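Local coordinates for nitronate monooxygenase family protein (Pseudomonas aeruginosa, PDB 4QIT), which uses FMN and molecular oxygen to oxidatively denitrify alkyl nitronates, with the toxin propionate 3-nitronate as its best substrate, at residues A[141-149]-A[170-178]; A[179-187]-A[201-209]. The protein carries 1 engineered substitution. All blocks are in the same frame, centred on the assembly; numbering follows the deposited sequence.

Two contacts on one TIM barrel show how chemistry follows position in a fold. Interaction 1 joins two neighbouring peripheral helices at the barrel's outside; it is only partly buried, relies on small apolar groups and carbonyl oxygens, and ends in arginines at the surface. Interaction 2 is buried and pairs a barrel strand and its following loop with the next helix, using apolar packing along the strand and directional hydrogen bonds, some through waters, between loop and helix start; Gln-182 and Gly-187 bond FMN, and the second subunit packs nearby. The two are consecutive: helix 165-173 of interaction 1 leads into strand 178-182 of interaction 2, and Val-171 packs against Val-179 where they meet.

Interaction 1. Residues A[141-149]-A[170-178]; sequences GAPPRDQVR and LVEAAGADA
Val-148 straddles the carbonyl oxygen of Ala-174: its CB comes within 3.3 Å of Ala-174 O, with CG1 and CG2 both close by. Its CG1 lies anti to the backbone N (chi1 174°), which leaves both methyls beside that oxygen. Ala-174 O is buried without a hydrogen-bond partner, although the CA of Arg-145 offers a C-H...O contact at 3.6 Å. Next to this, the CB atoms of Ala-142 and Ala-174 meet at 3.7 Å, small groups that let the backbones close in. Toward the surface, Arg-145 bends at chi2 and chi3 so that NH1 reaches Ala-173 O at 3.3 Å, a weak, poorly aligned hydrogen bond. Arg-149 NH2 lies over the centre of the Arg-145 guanidinium, 3.7 Å above its plane. One shell out, Gln-152 NE2 hydrogen-bonds both Gly-175 O and Asp-177 OD2, while Val-148 rests on Val-158 of strand 157-162. What presents the carbonyls is the end of helix 165-173, where Gly-175 turns to a positive phi of 88°, its N bonds back to Glu-172 O and Ala-176 N, weakly, to Val-171 O. A Schellman motif thus abuts the first turn of helix 145-153, joining two successive outer helices of a TIM barrel.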
loop_
_atom_site.group_PDB
_atom_site.type_symbol
_atom_site.label_atom_id
_atom_site.label_comp_id
_atom_site.label_asym_id
_atom_site.label_seq_id
_atom_site.Cartn_x
_atom_site.Cartn_y
_atom_site.Cartn_z
ATOM N N GLY A 141 -13.679 1.936 -14.391
ATOM C CA GLY A 141 -14.967 2.589 -14.195
ATOM C C GLY A 141 -16.108 1.591 -14.253
ATOM O O GLY A 141 -15.914 0.415 -14.591
ATOM N N ALA A 142 -17.309 2.058 -13.925
ATOM C CA ALA A 142 -18.494 1.220 -14.037
ATOM C C ALA A 142 -19.317 1.719 -15.214
ATOM O O ALA A 142 -19.415 2.931 -15.439
ATOM C CB ALA A 142 -19.308 1.274 -12.766
ATOM N N PRO A 143 -19.908 0.793 -15.977
ATOM C CA PRO A 143 -20.811 1.213 -17.049
ATOM C C PRO A 143 -22.075 1.823 -16.456
ATOM O O PRO A 143 -22.326 1.659 -15.259
ATOM C CB PRO A 143 -21.171 -0.108 -17.742
ATOM C CG PRO A 143 -20.085 -1.072 -17.343
ATOM C CD PRO A 143 -19.711 -0.667 -15.957
ATOM N N PRO A 144 -22.869 2.523 -17.283
ATOM C CA PRO A 144 -24.174 2.979 -16.799
ATOM C C PRO A 144 -25.017 1.831 -16.238
ATOM O O PRO A 144 -24.905 0.682 -16.679
ATOM C CB PRO A 144 -24.832 3.545 -18.061
ATOM C CG PRO A 144 -23.694 3.990 -18.907
ATOM C CD PRO A 144 -22.590 2.990 -18.653
ATOM N N ARG A 145 -25.858 2.155 -15.261
ATOM C CA ARG A 145 -26.708 1.173 -14.600
ATOM C C ARG A 145 -27.550 0.340 -15.568
ATOM O O ARG A 145 -27.705 -0.871 -15.385
ATOM C CB ARG A 145 -27.616 1.878 -13.592
ATOM C CG ARG A 145 -28.728 1.009 -13.046
ATOM C CD ARG A 145 -28.514 0.701 -11.578
ATOM N NE ARG A 145 -29.770 0.743 -10.833
ATOM C CZ ARG A 145 -29.857 0.608 -9.513
ATOM N NH1 ARG A 145 -28.759 0.427 -8.791
ATOM N NH2 ARG A 145 -31.040 0.658 -8.914
ATOM N N ASP A 146 -28.077 0.980 -16.610
ATOM C CA ASP A 146 -28.944 0.276 -17.555
ATOM C C ASP A 146 -28.195 -0.790 -18.355
ATOM O O ASP A 146 -28.784 -1.792 -18.753
ATOM C CB ASP A 146 -29.652 1.257 -18.497
ATOM C CG ASP A 146 -28.714 1.861 -19.523
ATOM O OD1 ASP A 146 -27.706 2.480 -19.121
ATOM O OD2 ASP A 146 -28.979 1.708 -20.735
ATOM N N GLN A 147 -26.901 -0.575 -18.586
ATOM C CA GLN A 147 -26.079 -1.569 -19.274
ATOM C C GLN A 147 -25.717 -2.747 -18.371
ATOM O O GLN A 147 -25.752 -3.895 -18.811
ATOM C CB GLN A 147 -24.827 -0.922 -19.859
ATOM C CG GLN A 147 -25.140 0.115 -20.926
ATOM C CD GLN A 147 -23.894 0.720 -21.521
ATOM O OE1 GLN A 147 -22.873 0.046 -21.671
ATOM N NE2 GLN A 147 -23.962 2.002 -21.857
ATOM N N VAL A 148 -25.383 -2.455 -17.115
ATOM C CA VAL A 148 -25.160 -3.493 -16.111
ATOM C C VAL A 148 -26.408 -4.360 -15.990
ATOM O O VAL A 148 -26.318 -5.583 -15.952
ATOM C CB VAL A 148 -24.842 -2.881 -14.728
ATOM C CG1 VAL A 148 -24.751 -3.964 -13.660
ATOM C CG2 VAL A 148 -23.545 -2.068 -14.780
ATOM N N ARG A 149 -27.573 -3.711 -15.953
ATOM C CA ARG A 149 -28.857 -4.411 -15.888
ATOM C C ARG A 149 -29.107 -5.319 -17.091
ATOM O O ARG A 149 -29.611 -6.434 -16.945
ATOM C CB ARG A 149 -30.001 -3.401 -15.783
ATOM C CG ARG A 149 -30.097 -2.714 -14.431
ATOM C CD ARG A 149 -30.339 -3.704 -13.306
ATOM N NE ARG A 149 -30.293 -3.056 -11.998
ATOM C CZ ARG A 149 -30.227 -3.712 -10.845
ATOM N NH1 ARG A 149 -30.204 -5.037 -10.841
ATOM N NH2 ARG A 149 -30.181 -3.048 -9.698
ATOM N N LEU A 170 -19.759 4.001 -6.172
ATOM C CA LEU A 170 -20.177 4.122 -7.565
ATOM C C LEU A 170 -20.458 2.746 -8.167
ATOM O O LEU A 170 -21.368 2.588 -8.987
ATOM C CB LEU A 170 -19.124 4.883 -8.385
ATOM C CG LEU A 170 -18.866 6.330 -7.953
ATOM C CD1 LEU A 170 -17.716 6.973 -8.731
ATOM C CD2 LEU A 170 -20.137 7.154 -8.113
ATOM N N VAL A 171 -19.688 1.741 -7.755
ATOM C CA VAL A 171 -19.939 0.383 -8.211
ATOM C C VAL A 171 -21.292 -0.095 -7.701
ATOM O O VAL A 171 -22.051 -0.742 -8.436
ATOM C CB VAL A 171 -18.813 -0.566 -7.758
ATOM C CG1 VAL A 171 -19.185 -2.033 -8.001
ATOM C CG2 VAL A 171 -17.541 -0.210 -8.490
ATOM N N GLU A 172 -21.592 0.235 -6.448
ATOM C CA GLU A 172 -22.877 -0.114 -5.856
ATOM C C GLU A 172 -24.006 0.559 -6.618
ATOM O O GLU A 172 -25.007 -0.081 -6.937
ATOM C CB GLU A 172 -22.927 0.283 -4.377
ATOM C CG GLU A 172 -22.015 -0.536 -3.487
ATOM C CD GLU A 172 -21.879 0.045 -2.091
ATOM O OE1 GLU A 172 -21.113 -0.528 -1.285
ATOM O OE2 GLU A 172 -22.532 1.075 -1.801
ATOM N N ALA A 173 -23.829 1.840 -6.933
ATOM C CA ALA A 173 -24.862 2.598 -7.644
ATOM C C ALA A 173 -25.082 2.107 -9.078
ATOM O O ALA A 173 -26.161 2.292 -9.652
ATOM C CB ALA A 173 -24.534 4.087 -7.634
ATOM N N ALA A 174 -24.056 1.485 -9.655
ATOM C CA ALA A 174 -24.135 0.923 -10.997
ATOM C C ALA A 174 -24.895 -0.402 -10.996
ATOM O O ALA A 174 -25.271 -0.918 -12.053
ATOM C CB ALA A 174 -22.732 0.729 -11.565
ATOM N N GLY A 175 -25.102 -0.961 -9.809
ATOM C CA GLY A 175 -25.874 -2.183 -9.675
ATOM C C GLY A 175 -25.091 -3.480 -9.809
ATOM O O GLY A 175 -25.688 -4.543 -9.989
ATOM N N ALA A 176 -23.763 -3.408 -9.705
ATOM C CA ALA A 176 -22.923 -4.597 -9.873
ATOM C C ALA A 176 -23.203 -5.674 -8.824
ATOM O O ALA A 176 -23.696 -5.378 -7.728
ATOM C CB ALA A 176 -21.440 -4.208 -9.851
ATOM N N ASP A 177 -22.872 -6.916 -9.161
ATOM C CA ASP A 177 -23.016 -8.037 -8.239
ATOM C C ASP A 177 -21.889 -8.128 -7.208
ATOM O O ASP A 177 -22.076 -8.695 -6.137
ATOM C CB ASP A 177 -23.093 -9.344 -9.023
ATOM C CG ASP A 177 -24.312 -9.411 -9.927
ATOM O OD1 ASP A 177 -25.412 -9.679 -9.404
ATOM O OD2 ASP A 177 -24.178 -9.198 -11.152
ATOM N N ALA A 178 -20.716 -7.596 -7.548
ATOM C CA ALA A 178 -19.582 -7.625 -6.632
ATOM C C ALA A 178 -18.564 -6.549 -6.981
ATOM O O ALA A 178 -18.493 -6.102 -8.124
ATOM C CB ALA A 178 -18.922 -9.004 -6.628
#

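Interaction 2. Residues A[179-187]-A[201-209]; sequences VVAQGIEAG and AIGTLALVR. With FMN (flavin mononucleotide), chain C.
This is a buried strand-to-helix contact within one beta-alpha unit of the TIM barrel, joining strand 179-182 and its following loop to the next helix. The strand and helix 204-209 run nearly antiparallel (154°), with axes 8.2 Å apart. Along the strand the packing is apolar: Leu-207 CD2 lies 3.9 Å from Ala-181 CB and brushes the Gln-182 carbonyl. At the loop, Thr-204 OG1, hydrogen-bonded to Gly-223 O, fills the place of a Gly-183 side chain and lets the two CA atoms approach to 3.9 Å. Ile-184 N bonds Ile-202 O at 2.9 Å, and a water bridges that oxygen to Gln-182 O. Beside this bond, Ile-184 CD1 touches Ala-201 CB at 3.6 Å.

Glu-185, bent at chi2, receives Thr-204 N on the syn side of OE1 at 2.9 Å, nearly straight (170°) though tilted 25° out of the carboxylate plane. Its OE2 reaches Leu-205 N through a second water. On the other side of the strand, Gln-182 NE2 bonds FMN O3' at 3.1 Å and also Ser-189 O, while OE1 takes Gly-191 N, fixing the amide's rotation; past Glu-185, Gly-187 N bonds FMN O5' at 3.3 Å. Gln-334 of the second subunit bonds Gly-203 N and Ala-201 O. A carboxylate that takes one first-turn N-H directly and the next through a water probably has its charge stabilised by the helix N-terminus, consistent with Glu-185 linking this FMN-binding turn to the helix.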
loop_
_atom_site.group_PDB
_atom_site.type_symbol
_atom_site.label_atom_id
_atom_site.label_comp_id
_atom_site.label_asym_id
_atom_site.label_seq_id
_atom_site.Cartn_x
_atom_site.Cartn_y
_atom_site.Cartn_z
ATOM N N VAL A 179 -17.790 -6.148 -5.977
ATOM C CA VAL A 179 -16.723 -5.173 -6.163
ATOM C C VAL A 179 -15.386 -5.888 -5.996
ATOM O O VAL A 179 -15.200 -6.686 -5.067
ATOM C CB VAL A 179 -16.859 -3.969 -5.187
ATOM C CG1 VAL A 179 -16.762 -4.416 -3.720
ATOM C CG2 VAL A 179 -15.806 -2.903 -5.496
ATOM N N VAL A 180 -14.478 -5.636 -6.932
ATOM C CA VAL A 180 -13.111 -6.141 -6.815
ATOM C C VAL A 180 -12.277 -5.031 -6.198
ATOM O O VAL A 180 -12.012 -4.001 -6.828
ATOM C CB VAL A 180 -12.532 -6.547 -8.170
ATOM C CG1 VAL A 180 -11.102 -7.045 -8.001
ATOM C CG2 VAL A 180 -13.404 -7.625 -8.833
ATOM N N ALA A 181 -11.891 -5.235 -4.948
ATOM C CA ALA A 181 -11.153 -4.239 -4.190
ATOM C C ALA A 181 -9.682 -4.365 -4.529
ATOM O O ALA A 181 -9.018 -5.291 -4.058
ATOM C CB ALA A 181 -11.370 -4.464 -2.718
ATOM N N GLN A 182 -9.171 -3.433 -5.327
ATOM C CA GLN A 182 -7.777 -3.483 -5.747
ATOM C C GLN A 182 -6.894 -2.624 -4.856
ATOM O O GLN A 182 -6.961 -1.383 -4.897
ATOM C CB GLN A 182 -7.636 -3.031 -7.198
ATOM C CG GLN A 182 -6.247 -3.267 -7.747
ATOM C CD GLN A 182 -5.953 -2.428 -8.986
ATOM O OE1 GLN A 182 -6.078 -1.209 -8.950
ATOM N NE2 GLN A 182 -5.540 -3.078 -10.078
ATOM N N GLY A 183 -6.040 -3.286 -4.085
ATOM C CA GLY A 183 -5.104 -2.600 -3.210
ATOM C C GLY A 183 -3.883 -2.114 -3.975
ATOM O O GLY A 183 -3.628 -2.533 -5.121
ATOM N N ILE A 184 -3.101 -1.252 -3.317
ATOM C CA ILE A 184 -1.902 -0.679 -3.916
ATOM C C ILE A 184 -0.900 -1.768 -4.324
ATOM O O ILE A 184 -0.118 -1.577 -5.253
ATOM C CB ILE A 184 -1.242 0.388 -2.981
ATOM C CG1 ILE A 184 -0.298 1.319 -3.763
ATOM C CG2 ILE A 184 -0.491 -0.276 -1.852
ATOM C CD1 ILE A 184 -0.935 2.045 -4.914
ATOM N N GLU A 185 -0.971 -2.918 -3.658
ATOM C CA GLU A 185 -0.098 -4.058 -3.957
ATOM C C GLU A 185 -0.243 -4.581 -5.376
ATOM O O GLU A 185 0.678 -5.214 -5.906
ATOM C CB GLU A 185 -0.425 -5.225 -3.020
ATOM C CG GLU A 185 0.115 -5.108 -1.604
ATOM C CD GLU A 185 -0.836 -4.470 -0.608
ATOM O OE1 GLU A 185 -1.642 -3.583 -0.980
ATOM O OE2 GLU A 185 -0.759 -4.847 0.582
ATOM N N ALA A 186 -1.415 -4.372 -5.972
ATOM C CA ALA A 186 -1.756 -5.059 -7.217
ATOM C C ALA A 186 -0.815 -4.756 -8.355
ATOM O O ALA A 186 -0.325 -3.626 -8.499
ATOM C CB ALA A 186 -3.174 -4.740 -7.635
ATOM N N GLY A 187 -0.589 -5.767 -9.184
ATOM C CA GLY A 187 0.145 -5.582 -10.418
ATOM C C GLY A 187 -0.709 -5.011 -11.537
ATOM O O GLY A 187 -1.940 -5.064 -11.500
ATOM N N ALA A 201 -4.167 5.531 -3.071
ATOM C CA ALA A 201 -3.173 4.464 -2.910
ATOM C C ALA A 201 -3.339 3.685 -1.593
ATOM O O ALA A 201 -2.420 3.586 -0.770
ATOM C CB ALA A 201 -1.761 5.042 -3.042
ATOM N N ILE A 202 -4.537 3.134 -1.411
ATOM C CA ILE A 202 -4.879 2.382 -0.211
ATOM C C ILE A 202 -4.413 0.931 -0.333
ATOM O O ILE A 202 -4.624 0.283 -1.374
ATOM C CB ILE A 202 -6.401 2.408 0.022
ATOM C CG1 ILE A 202 -6.907 3.854 0.064
ATOM C CG2 ILE A 202 -6.764 1.668 1.294
ATOM C CD1 ILE A 202 -8.418 3.965 0.138
ATOM N N GLY A 203 -3.758 0.427 0.705
ATOM C CA GLY A 203 -3.273 -0.943 0.691
ATOM C C GLY A 203 -4.409 -1.937 0.816
ATOM O O GLY A 203 -5.475 -1.616 1.361
ATOM N N THR A 204 -4.165 -3.152 0.344
ATOM C CA THR A 204 -5.177 -4.203 0.346
ATOM C C THR A 204 -5.793 -4.455 1.734
ATOM O O THR A 204 -7.015 -4.588 1.860
ATOM C CB THR A 204 -4.594 -5.513 -0.222
ATOM O OG1 THR A 204 -4.186 -5.307 -1.573
ATOM C CG2 THR A 204 -5.620 -6.633 -0.187
ATOM N N LEU A 205 -4.956 -4.516 2.769
ATOM C CA LEU A 205 -5.445 -4.839 4.103
ATOM C C LEU A 205 -6.440 -3.785 4.582
ATOM O O LEU A 205 -7.478 -4.127 5.156
ATOM C CB LEU A 205 -4.286 -4.989 5.079
ATOM C CG LEU A 205 -4.714 -5.336 6.507
ATOM C CD1 LEU A 205 -3.889 -6.496 7.040
ATOM C CD2 LEU A 205 -4.569 -4.094 7.384
ATOM N N ALA A 206 -6.147 -2.509 4.337
ATOM C CA ALA A 206 -7.103 -1.467 4.716
ATOM C C ALA A 206 -8.312 -1.462 3.786
ATOM O O ALA A 206 -9.462 -1.401 4.249
ATOM C CB ALA A 206 -6.446 -0.085 4.730
ATOM N N LEU A 207 -8.076 -1.527 2.476
ATOM C CA LEU A 207 -9.178 -1.399 1.520
ATOM C C LEU A 207 -10.218 -2.501 1.666
ATOM O O LEU A 207 -11.423 -2.223 1.674
ATOM C CB LEU A 207 -8.667 -1.368 0.078
ATOM C CG LEU A 207 -9.743 -1.123 -0.981
ATOM C CD1 LEU A 207 -10.397 0.255 -0.837
ATOM C CD2 LEU A 207 -9.163 -1.274 -2.374
ATOM N N VAL A 208 -9.773 -3.747 1.775
ATOM C CA VAL A 208 -10.707 -4.863 1.903
ATOM C C VAL A 208 -11.548 -4.739 3.174
ATOM O O VAL A 208 -12.767 -4.928 3.139
ATOM C CB VAL A 208 -9.972 -6.214 1.872
ATOM C CG1 VAL A 208 -10.935 -7.367 2.143
ATOM C CG2 VAL A 208 -9.328 -6.406 0.516
ATOM N N ARG A 209 -10.908 -4.394 4.283
ATOM C CA ARG A 209 -11.627 -4.233 5.540
ATOM C C ARG A 209 -12.645 -3.101 5.458
ATOM O O ARG A 209 -13.774 -3.236 5.933
ATOM C CB ARG A 209 -10.659 -3.986 6.691
ATOM C CG ARG A 209 -11.363 -3.981 8.034
ATOM C CD ARG A 209 -11.529 -5.397 8.601
ATOM N NE ARG A 209 -12.521 -5.401 9.670
ATOM C CZ ARG A 209 -13.786 -5.772 9.513
ATOM N NH1 ARG A 209 -14.614 -5.724 10.550
ATOM N NH2 ARG A 209 -14.227 -6.205 8.329
HETATM N N1 FMN C . -6.942 -5.927 -14.571
HETATM C C2 FMN C . -7.908 -5.664 -15.533
HETATM O O2 FMN C . -9.002 -5.246 -15.178
HETATM N N3 FMN C . -7.673 -5.891 -16.871
HETATM C C4 FMN C . -6.435 -6.360 -17.256
HETATM O O4 FMN C . -6.173 -6.564 -18.438
HETATM C C4A FMN C . -5.466 -6.612 -16.302
HETATM N N5 FMN C . -4.246 -7.074 -16.722
HETATM C C5A FMN C . -3.258 -7.359 -15.810
HETATM C C6 FMN C . -2.045 -7.839 -16.282
HETATM C C7 FMN C . -1.026 -8.152 -15.406
HETATM C C7M FMN C . 0.249 -8.688 -15.992
HETATM C C8 FMN C . -1.209 -7.959 -14.036
HETATM C C8M FMN C . -0.101 -8.277 -13.074
HETATM C C9 FMN C . -2.433 -7.469 -13.566
HETATM C C9A FMN C . -3.474 -7.168 -14.452
HETATM N N10 FMN C . -4.709 -6.685 -14.015
HETATM C C10 FMN C . -5.703 -6.401 -14.950
HETATM C "C1'" FMN C . -4.955 -6.439 -12.548
HETATM C "C2'" FMN C . -5.608 -7.615 -11.844
HETATM O "O2'" FMN C . -6.969 -7.666 -12.186
HETATM C "C3'" FMN C . -5.514 -7.469 -10.331
HETATM O "O3'" FMN C . -5.871 -6.172 -9.900
HETATM C "C4'" FMN C . -4.074 -7.707 -9.936
HETATM O "O4'" FMN C . -3.515 -8.710 -10.764
HETATM C "C5'" FMN C . -4.040 -8.189 -8.496
HETATM O "O5'" FMN C . -2.717 -8.003 -8.093
HETATM P P FMN C . -1.705 -9.223 -7.962
HETATM O O1P FMN C . -2.479 -10.502 -7.782
HETATM O O2P FMN C . -0.798 -8.904 -6.814
HETATM O O3P FMN C . -0.970 -9.255 -9.261
HETATM O O HOH W 1 -5.598 0.690 -4.058
HETATM O O HOH W 2 -2.127 -4.237 2.550
#